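Local coordinates for putative N-acetylmuramoyl-L-alanine amidase,autolysin cwp6 (Peptoclostridium difficile, PDB 5J72), which probably acts as a zinc-binding N-acetylmuramoyl-L-alanine amidase, an autolysin that cleaves peptidoglycan while CWB2 modules anchor it to the cell wall, at residues 272-277 / 391-396; 20-25 / 46-51; 223-226 / 230-233; 482-487 / 627-632. All coordinates share one frame; numbering follows the deposited sequence. Where two conformers were deposited one is given.

Contact 1. Residues 272-277 / 391-396; sequences DALNIS and ILITPK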
# COMPACT_ATOMS: atom_id res chain seq x y z
N ASP A 272 -7.99 -0.34 7.68
CA ASP A 272 -7.43 0.99 7.93
C ASP A 272 -6.12 0.81 8.75
O ASP A 272 -5.08 1.44 8.48
CB ASP A 272 -8.44 1.82 8.74
CG ASP A 272 -9.65 2.18 7.90
OD1 ASP A 272 -9.46 2.53 6.70
OD2 ASP A 272 -10.79 2.08 8.41
N ALA A 273 -6.20 -0.05 9.80
CA ALA A 273 -5.03 -0.31 10.67
C ALA A 273 -3.89 -0.94 9.78
O ALA A 273 -2.73 -0.52 9.82
CB ALA A 273 -5.44 -1.25 11.81
N LEU A 274 -4.23 -1.92 9.00
CA LEU A 274 -3.24 -2.56 8.12
C LEU A 274 -2.64 -1.56 7.16
O LEU A 274 -1.41 -1.52 6.99
CB LEU A 274 -4.05 -3.62 7.24
CG LEU A 274 -3.22 -4.50 6.29
CD1 LEU A 274 -4.04 -5.70 5.86
CD2 LEU A 274 -2.81 -3.79 5.04
N ASN A 275 -3.48 -0.71 6.53
CA ASN A 275 -2.94 0.26 5.58
C ASN A 275 -1.95 1.27 6.19
O ASN A 275 -1.09 1.71 5.47
CB ASN A 275 -4.14 1.09 4.93
CG ASN A 275 -4.71 0.29 3.74
OD1 ASN A 275 -3.93 -0.40 3.05
ND2 ASN A 275 -6.04 0.27 3.49
N ILE A 276 -2.07 1.64 7.52
CA ILE A 276 -1.13 2.62 8.08
C ILE A 276 0.06 1.92 8.83
O ILE A 276 0.96 2.58 9.33
CB ILE A 276 -1.93 3.56 9.03
CG1 ILE A 276 -1.11 4.82 9.36
CG2 ILE A 276 -2.30 2.78 10.35
CD1 ILE A 276 -0.72 5.69 8.08
N SER A 277 0.04 0.59 8.85
CA SER A 277 1.03 -0.22 9.59
C SER A 277 2.49 0.05 9.19
O SER A 277 3.37 0.20 10.05
CB SER A 277 0.76 -1.72 9.30
OG SER A 277 -0.09 -2.16 10.32
N ILE A 391 3.69 -0.52 2.04
CA ILE A 391 3.09 -1.75 1.57
C ILE A 391 1.90 -1.33 0.66
O ILE A 391 1.06 -0.52 1.07
CB ILE A 391 2.56 -2.58 2.75
CG1 ILE A 391 3.78 -3.12 3.57
CG2 ILE A 391 1.68 -3.77 2.25
CD1 ILE A 391 3.30 -3.82 4.90
N LEU A 392 1.86 -1.88 -0.54
CA LEU A 392 0.75 -1.68 -1.48
C LEU A 392 -0.07 -2.93 -1.45
O LEU A 392 0.51 -4.01 -1.51
CB LEU A 392 1.34 -1.48 -2.88
CG LEU A 392 0.25 -1.13 -3.92
CD1 LEU A 392 0.83 -0.14 -4.88
CD2 LEU A 392 -0.18 -2.45 -4.60
N ILE A 393 -1.42 -2.82 -1.34
CA ILE A 393 -2.21 -4.03 -1.39
C ILE A 393 -3.10 -3.99 -2.66
O ILE A 393 -3.56 -2.92 -3.04
CB ILE A 393 -3.12 -4.23 -0.14
CG1 ILE A 393 -4.03 -3.01 0.11
CG2 ILE A 393 -2.17 -4.46 1.11
CD1 ILE A 393 -5.09 -3.28 1.26
N THR A 394 -3.34 -5.14 -3.27
CA THR A 394 -4.16 -5.16 -4.48
C THR A 394 -4.61 -6.57 -4.61
O THR A 394 -4.02 -7.50 -4.06
CB THR A 394 -3.34 -4.67 -5.68
OG1 THR A 394 -4.24 -4.35 -6.76
CG2 THR A 394 -2.29 -5.71 -6.16
N PRO A 395 -5.74 -6.80 -5.32
CA PRO A 395 -6.16 -8.19 -5.44
C PRO A 395 -5.18 -9.04 -6.26
O PRO A 395 -4.38 -8.52 -7.01
CB PRO A 395 -7.57 -8.07 -6.13
CG PRO A 395 -8.03 -6.70 -5.75
CD PRO A 395 -6.75 -5.87 -5.86
N LYS A 396 -5.33 -10.35 -6.17
CA LYS A 396 -4.41 -11.26 -6.88
C LYS A 396 -4.48 -11.12 -8.39
O LYS A 396 -3.47 -11.31 -9.06
CB LYS A 396 -4.78 -12.72 -6.56
CG LYS A 396 -4.71 -13.09 -5.11
CD LYS A 396 -4.99 -14.59 -5.02
CE LYS A 396 -6.37 -14.84 -4.50
NZ LYS A 396 -6.32 -15.65 -3.26
O HOH W 1 0.94 0.85 3.45
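L274 and N275 on helix 270-283 meet I393 on strand 391-394, so the contact joins the alpha/beta CWB2 module of 235-325 to the next one, 340-427, deep in the middle of the chain. The apolar part is small. L274, with CG anti to its backbone N (chi1 -176°), reaches along the helix surface until, in one of its two modelled conformers, CD2 lies 4.0 Å from I393 CG2. S377 of helix 375-387 touches both residues.

The polar part runs largely through N350 of helix 346-357. Its amide ND2 is hydrogen-bonded to N275 OD1 and to I391 O, and its OD1 to I393 N, so one side chain ties the helix to the strand's backbone. R346 O takes N275 ND2, which leaves both ends of this buried amide satisfied and its rotation fixed. Water 1 adds a second link, lying 3.0 Å from N275 O and 2.7 Å from I391 O.

The mixed part is the crossing of N275 over I393 at about a right angle. I393 CG1 sits between its own backbone N and carbonyl carbon (chi1 55°), which carries CD1 forward to 3.6 Å from N275 OD1.

Contact 2. Residues 20-25 / 46-51; sequences ASVKFK and ATLNYN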
# COMPACT_ATOMS: atom_id res chain seq x y z
N ALA A 20 23.72 1.56 7.85
CA ALA A 20 24.48 0.48 8.50
C ALA A 20 24.84 0.89 9.91
O ALA A 20 25.21 2.05 10.16
CB ALA A 20 25.77 0.19 7.74
N SER A 21 24.77 -0.05 10.80
CA SER A 21 25.11 0.19 12.18
C SER A 21 25.95 -1.01 12.68
O SER A 21 25.50 -2.16 12.54
CB SER A 21 23.80 0.32 12.97
OG SER A 21 24.03 0.28 14.36
N VAL A 22 27.15 -0.74 13.21
CA VAL A 22 28.01 -1.76 13.79
C VAL A 22 28.25 -1.46 15.29
O VAL A 22 28.64 -0.35 15.66
CB VAL A 22 29.34 -1.84 13.05
CG1 VAL A 22 30.23 -2.88 13.70
CG2 VAL A 22 29.08 -2.23 11.59
N LYS A 23 28.02 -2.46 16.14
CA LYS A 23 28.19 -2.26 17.58
C LYS A 23 29.23 -3.22 18.08
O LYS A 23 29.11 -4.42 17.76
CB LYS A 23 26.83 -2.54 18.27
CG LYS A 23 26.84 -2.14 19.77
CD LYS A 23 25.38 -2.07 20.30
CE LYS A 23 25.07 -0.75 20.95
NZ LYS A 23 26.03 -0.45 22.04
N PHE A 24 30.23 -2.75 18.80
CA PHE A 24 31.27 -3.63 19.36
C PHE A 24 31.10 -3.70 20.89
O PHE A 24 30.84 -2.66 21.49
CB PHE A 24 32.71 -3.10 19.16
CG PHE A 24 33.21 -3.26 17.75
CD1 PHE A 24 32.78 -2.40 16.75
CD2 PHE A 24 34.14 -4.24 17.43
CE1 PHE A 24 33.29 -2.52 15.45
CE2 PHE A 24 34.65 -4.37 16.11
CZ PHE A 24 34.22 -3.50 15.14
N LYS A 25 31.29 -4.86 21.48
CA LYS A 25 31.25 -4.97 22.94
C LYS A 25 32.44 -4.15 23.49
O LYS A 25 32.32 -3.40 24.46
CB LYS A 25 31.39 -6.44 23.36
CG LYS A 25 31.56 -6.55 24.90
CD LYS A 25 30.28 -6.95 25.56
CE LYS A 25 30.49 -7.05 27.05
N ALA A 46 32.42 1.89 3.07
CA ALA A 46 31.53 2.83 3.78
C ALA A 46 32.18 3.15 5.11
O ALA A 46 32.71 2.24 5.79
CB ALA A 46 30.18 2.20 4.03
N THR A 47 32.18 4.44 5.49
CA THR A 47 32.77 4.81 6.78
C THR A 47 31.64 5.09 7.75
O THR A 47 30.72 5.82 7.42
CB THR A 47 33.72 6.01 6.58
OG1 THR A 47 34.84 5.45 5.90
CG2 THR A 47 34.23 6.61 7.92
N LEU A 48 31.69 4.46 8.95
CA LEU A 48 30.62 4.61 9.95
C LEU A 48 31.21 5.36 11.13
O LEU A 48 32.27 4.98 11.62
CB LEU A 48 30.14 3.18 10.36
CG LEU A 48 29.83 2.24 9.17
CD1 LEU A 48 29.24 1.01 9.76
CD2 LEU A 48 28.83 2.91 8.15
N ASN A 49 30.53 6.42 11.58
CA ASN A 49 31.03 7.26 12.68
C ASN A 49 30.41 6.91 14.01
O ASN A 49 29.22 6.65 14.07
CB ASN A 49 30.68 8.68 12.36
CG ASN A 49 31.46 9.11 11.14
OD1 ASN A 49 30.87 9.36 10.10
ND2 ASN A 49 32.78 9.20 11.19
N TYR A 50 31.22 6.94 15.07
CA TYR A 50 30.77 6.60 16.39
C TYR A 50 29.68 7.56 16.90
O TYR A 50 29.84 8.78 16.83
CB TYR A 50 31.96 6.62 17.33
CG TYR A 50 31.62 6.03 18.68
CD1 TYR A 50 31.33 4.67 18.81
CD2 TYR A 50 31.58 6.83 19.82
CE1 TYR A 50 31.01 4.13 20.06
CE2 TYR A 50 31.28 6.29 21.07
CZ TYR A 50 31.00 4.95 21.19
OH TYR A 50 30.69 4.47 22.43
N ASN A 51 28.61 7.00 17.43
CA ASN A 51 27.51 7.80 17.96
C ASN A 51 27.45 7.44 19.46
O ASN A 51 27.06 6.33 19.79
CB ASN A 51 26.23 7.50 17.21
CG ASN A 51 24.98 8.20 17.81
OD1 ASN A 51 25.06 8.81 18.88
ND2 ASN A 51 23.80 8.07 17.24
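The flat groups bordering the contact of L48 with V22 and A20 are the rings of Y57, on strand 56-63, and Y50: the side chain of L48 touches that of Y57, whose ring meets the Y50 ring with the planes at about 55°. Between 20-25 and 46-51 themselves no ring or amide takes part, and the contact is wholly aliphatic. V22 CG2 comes within 3.7 Å of L48 CD1, the two side chains crossing at about a right angle. A20 CB sits against the fork of the leucine, 4.1 Å from L48 CD1 and equally far from L48 CD2. In L48, chi1 -49° sets CG beside the backbone N, and with chi2 -174° both methyls reach the alanine and CD1 the valine.

All three residues are buried. I33 and L35 of strand 30-39 close on V22 and L48, and L7 and I5 of strand 3-7 on A20 and V22. No hydrogen bond joins the two segments: strands 16-24 and 42-51 both pair antiparallel with 56-63, one at each edge, and meet through side chains reaching past that shared neighbour. The contact thus spans a strand on one face of the antiparallel sheet of the N-terminal Cwp6 domain.

Contact 3. Residues 223-226 / 230-233; sequences SQIK and NVNV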
# COMPACT_ATOMS: atom_id res chain seq x y z
N SER A 223 4.63 -23.67 25.35
CA SER A 223 5.58 -24.77 25.56
C SER A 223 6.19 -25.21 24.32
O SER A 223 7.37 -25.54 24.35
CB SER A 223 4.90 -25.99 26.22
OG SER A 223 4.22 -25.51 27.37
N GLN A 224 5.47 -25.23 23.20
CA GLN A 224 6.16 -25.68 21.98
C GLN A 224 7.23 -24.63 21.52
O GLN A 224 8.24 -25.01 20.94
CB GLN A 224 5.20 -25.92 20.83
CG GLN A 224 4.31 -27.11 21.07
CD GLN A 224 3.62 -27.55 19.79
OE1 GLN A 224 3.95 -27.12 18.69
NE2 GLN A 224 2.62 -28.41 19.90
N ILE A 225 7.00 -23.35 21.81
CA ILE A 225 7.99 -22.35 21.43
C ILE A 225 9.24 -22.60 22.29
O ILE A 225 10.34 -22.64 21.75
CB ILE A 225 7.40 -20.96 21.74
CG1 ILE A 225 6.29 -20.64 20.65
CG2 ILE A 225 8.52 -19.87 21.75
CD1 ILE A 225 5.50 -19.39 21.05
N LYS A 226 9.06 -22.78 23.61
CA LYS A 226 10.27 -22.99 24.46
C LYS A 226 10.97 -24.31 24.13
O LYS A 226 12.17 -24.46 24.39
CB LYS A 226 9.91 -22.94 25.94
CG LYS A 226 9.49 -21.54 26.33
CD LYS A 226 8.97 -21.55 27.76
CE LYS A 226 9.21 -20.21 28.36
NZ LYS A 226 8.30 -19.94 29.50
N ASN A 230 14.79 -22.15 24.15
CA ASN A 230 14.38 -21.87 25.52
C ASN A 230 14.45 -20.40 25.85
O ASN A 230 15.21 -19.97 26.72
CB ASN A 230 15.25 -22.65 26.50
CG ASN A 230 14.63 -22.65 27.87
OD1 ASN A 230 13.38 -22.62 27.98
ND2 ASN A 230 15.38 -22.72 28.96
N VAL A 231 13.59 -19.62 25.17
CA VAL A 231 13.57 -18.18 25.38
C VAL A 231 12.71 -17.72 26.57
O VAL A 231 11.90 -18.48 27.08
CB VAL A 231 12.89 -17.54 24.13
CG1 VAL A 231 13.75 -17.72 22.87
CG2 VAL A 231 11.47 -18.16 23.94
N ASN A 232 12.88 -16.46 26.97
CA ASN A 232 11.99 -15.81 27.90
C ASN A 232 10.78 -15.43 27.10
O ASN A 232 10.94 -14.83 26.00
CB ASN A 232 12.59 -14.55 28.39
CG ASN A 232 13.79 -14.84 29.25
OD1 ASN A 232 14.75 -14.08 29.17
ND2 ASN A 232 13.81 -15.95 29.99
N VAL A 233 9.57 -15.76 27.57
CA VAL A 233 8.40 -15.39 26.81
C VAL A 233 7.63 -14.22 27.46
O VAL A 233 7.16 -14.35 28.61
CB VAL A 233 7.47 -16.58 26.64
CG1 VAL A 233 6.18 -16.11 25.98
CG2 VAL A 233 8.12 -17.67 25.79
O HOH W 2 9.33 -17.18 29.93
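This is a short-range helix-to-strand contact, partly buried, at the turn where helix 219-228 ends and the chain enters strand 232-236. K226 and I225 supply the helix side; N230, V231 and V233 answer them. On the inner side I225 CG2 rests 4.1 Å from V231 CG2, and both side chains also touch V208 of strand 207-211. V231 has CG1 beside the backbone N (chi1 -67°), which leaves CG2 between N and the carbonyl carbon, where it meets the helix.

The outer side belongs to K226. Its extended chain runs over the start of the strand, with CE 3.4 Å from V231 O and 3.8 Å from V233 CG2, so the methylenes shield backbone and valine while the charged end stays at the surface. There K226 NZ donates to water 2 over 3.0 Å, and V233 N donates to the same water over 2.8 Å, bridging lysine to strand backbone. At the turn itself N230 CA makes a CH...O contact of 3.6 Å with K226 O.

N232 pairs through its backbone with S206 and V208, whereas V233 N points to the outer edge, where the water takes it up; 232-236 is an outermost strand of this four-stranded parallel sheet. The helix return onto the sheet is that of a beta-alpha-beta unit, 207-211, 219-228, 232-236, within the CWB2 fold.

Contact 4. Residues 482-487 / 627-632; sequences LNTALA and TQIGIG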
# COMPACT_ATOMS: atom_id res chain seq x y z
N LEU A 482 -14.60 11.54 -11.91
CA LEU A 482 -13.41 10.71 -11.65
C LEU A 482 -13.66 9.61 -10.56
O LEU A 482 -13.27 8.46 -10.74
CB LEU A 482 -12.18 11.59 -11.22
CG LEU A 482 -10.94 10.73 -10.91
CD1 LEU A 482 -10.50 9.97 -12.14
CD2 LEU A 482 -9.85 11.67 -10.40
N ASN A 483 -14.28 9.98 -9.43
CA ASN A 483 -14.54 8.98 -8.36
C ASN A 483 -15.52 7.88 -8.88
O ASN A 483 -15.34 6.73 -8.57
CB ASN A 483 -15.13 9.66 -7.16
CG ASN A 483 -14.10 10.57 -6.53
OD1 ASN A 483 -12.90 10.24 -6.58
ND2 ASN A 483 -14.48 11.77 -6.04
N THR A 484 -16.52 8.28 -9.70
CA THR A 484 -17.45 7.28 -10.24
C THR A 484 -16.68 6.33 -11.18
O THR A 484 -16.79 5.11 -11.08
CB THR A 484 -18.56 8.00 -11.04
OG1 THR A 484 -19.25 8.86 -10.17
CG2 THR A 484 -19.57 6.96 -11.67
N ALA A 485 -15.86 6.92 -12.08
CA ALA A 485 -15.14 6.16 -13.08
C ALA A 485 -14.13 5.23 -12.47
O ALA A 485 -13.91 4.12 -13.02
CB ALA A 485 -14.44 7.10 -14.12
N LEU A 486 -13.50 5.60 -11.40
CA LEU A 486 -12.50 4.69 -10.77
C LEU A 486 -13.27 3.44 -10.27
O LEU A 486 -12.76 2.33 -10.40
CB LEU A 486 -11.82 5.42 -9.54
CG LEU A 486 -10.76 6.47 -10.09
CD1 LEU A 486 -10.40 7.52 -8.96
CD2 LEU A 486 -9.46 5.76 -10.60
N ALA A 487 -14.45 3.66 -9.71
CA ALA A 487 -15.23 2.51 -9.18
C ALA A 487 -15.72 1.61 -10.33
O ALA A 487 -15.74 0.39 -10.19
CB ALA A 487 -16.39 3.05 -8.37
N THR A 627 -19.98 1.18 -9.68
CA THR A 627 -20.12 -0.27 -9.79
C THR A 627 -21.33 -0.65 -10.72
O THR A 627 -21.18 -1.52 -11.59
CB THR A 627 -20.43 -0.85 -8.40
OG1 THR A 627 -19.29 -0.54 -7.56
CG2 THR A 627 -20.68 -2.44 -8.50
N GLN A 628 -22.49 -0.02 -10.52
CA GLN A 628 -23.66 -0.33 -11.36
C GLN A 628 -23.36 -0.05 -12.83
O GLN A 628 -23.74 -0.82 -13.73
CB GLN A 628 -24.87 0.48 -10.90
CG GLN A 628 -25.34 0.18 -9.47
CD GLN A 628 -25.52 -1.33 -9.27
OE1 GLN A 628 -24.75 -1.99 -8.55
NE2 GLN A 628 -26.52 -1.94 -9.95
N ILE A 629 -22.65 1.07 -13.09
CA ILE A 629 -22.31 1.32 -14.45
C ILE A 629 -21.42 0.19 -14.97
O ILE A 629 -21.60 -0.24 -16.11
CB ILE A 629 -21.61 2.71 -14.59
CG1 ILE A 629 -22.64 3.83 -14.24
CG2 ILE A 629 -21.04 2.87 -16.01
CD1 ILE A 629 -21.97 5.30 -14.14
N GLY A 630 -20.45 -0.29 -14.12
CA GLY A 630 -19.57 -1.35 -14.58
C GLY A 630 -20.40 -2.63 -14.83
O GLY A 630 -20.10 -3.37 -15.78
N ILE A 631 -21.38 -2.88 -14.00
CA ILE A 631 -22.19 -4.13 -14.20
C ILE A 631 -22.94 -4.00 -15.56
O ILE A 631 -22.97 -4.96 -16.34
CB ILE A 631 -23.19 -4.34 -13.04
CG1 ILE A 631 -22.44 -4.71 -11.72
CG2 ILE A 631 -24.19 -5.56 -13.42
CD1 ILE A 631 -23.32 -4.49 -10.47
N GLY A 632 -23.53 -2.83 -15.82
CA GLY A 632 -24.22 -2.61 -17.09
C GLY A 632 -23.28 -2.79 -18.26
O GLY A 632 -23.66 -3.32 -19.29
O HOH W 3 -16.40 -0.81 -7.97
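T627 and I629 of helix 619-637 pack against A487 and T484 of helix 477-494, a helix-to-helix contact within the zinc-binding Amidase_3 domain. The second helix begins the contact at T627. Its backbone N lies 4.3 Å from A487 CB; its own CB is directed away from the neighbouring helix, yet OG1 still reaches that helix through a water. T627 OG1 is hydrogen-bonded to K623 O one turn back and also accepts from water 3 at 2.9 Å; the same water donates to A487 O at 2.6 Å. A single water thus ties a threonine hydroxyl to a main-chain carbonyl of the facing helix.

Next, Q628 turns to the other side, where NE2 bonds R565 O of helix 554-569. I629 carries the apolar part. Its chi1 of -66° and chi2 of 172° extend CD1 to T484, the side chains crossing at about a right angle. I629 also touches T488, and I562 and I566 of helix 554-569, so it sits at the joint of three helices. After a glycine, I631 touches Y491, farther along helix 477-494, and R565 of helix 554-569.

The threonine opposite I629 is divided in two. T484 OG1 bonds Y480 O and the hydroxyl of Y531, beside zinc ligand H530 on strand 525-532; T484's own helix starts at zinc ligand E477, and the zinc is about 12 Å from the T484 side chain. The other branch, anti to the backbone N, puts T484 CG2 3.8 Å from I629 CD1.

Contacts 1, 2 and 4 are buried, whereas contact 3 lies partly at the surface, where the lysine end reaches a water and is probably solvated. Contacts 1 and 3 both set a helix against a strand in the CWB2 part, but the first joins two modules and the second closes a local turn within one. Contact 2, in the N-terminal domain, is purely aliphatic and strand to strand; contact 4, in the amidase domain, is helix to helix. Bridging waters recur in 1, 3 and 4 but are absent from 2. The contacts follow one another along the chain without touching; the centres of contacts 2 and 4 are the farthest apart, about 54 Å.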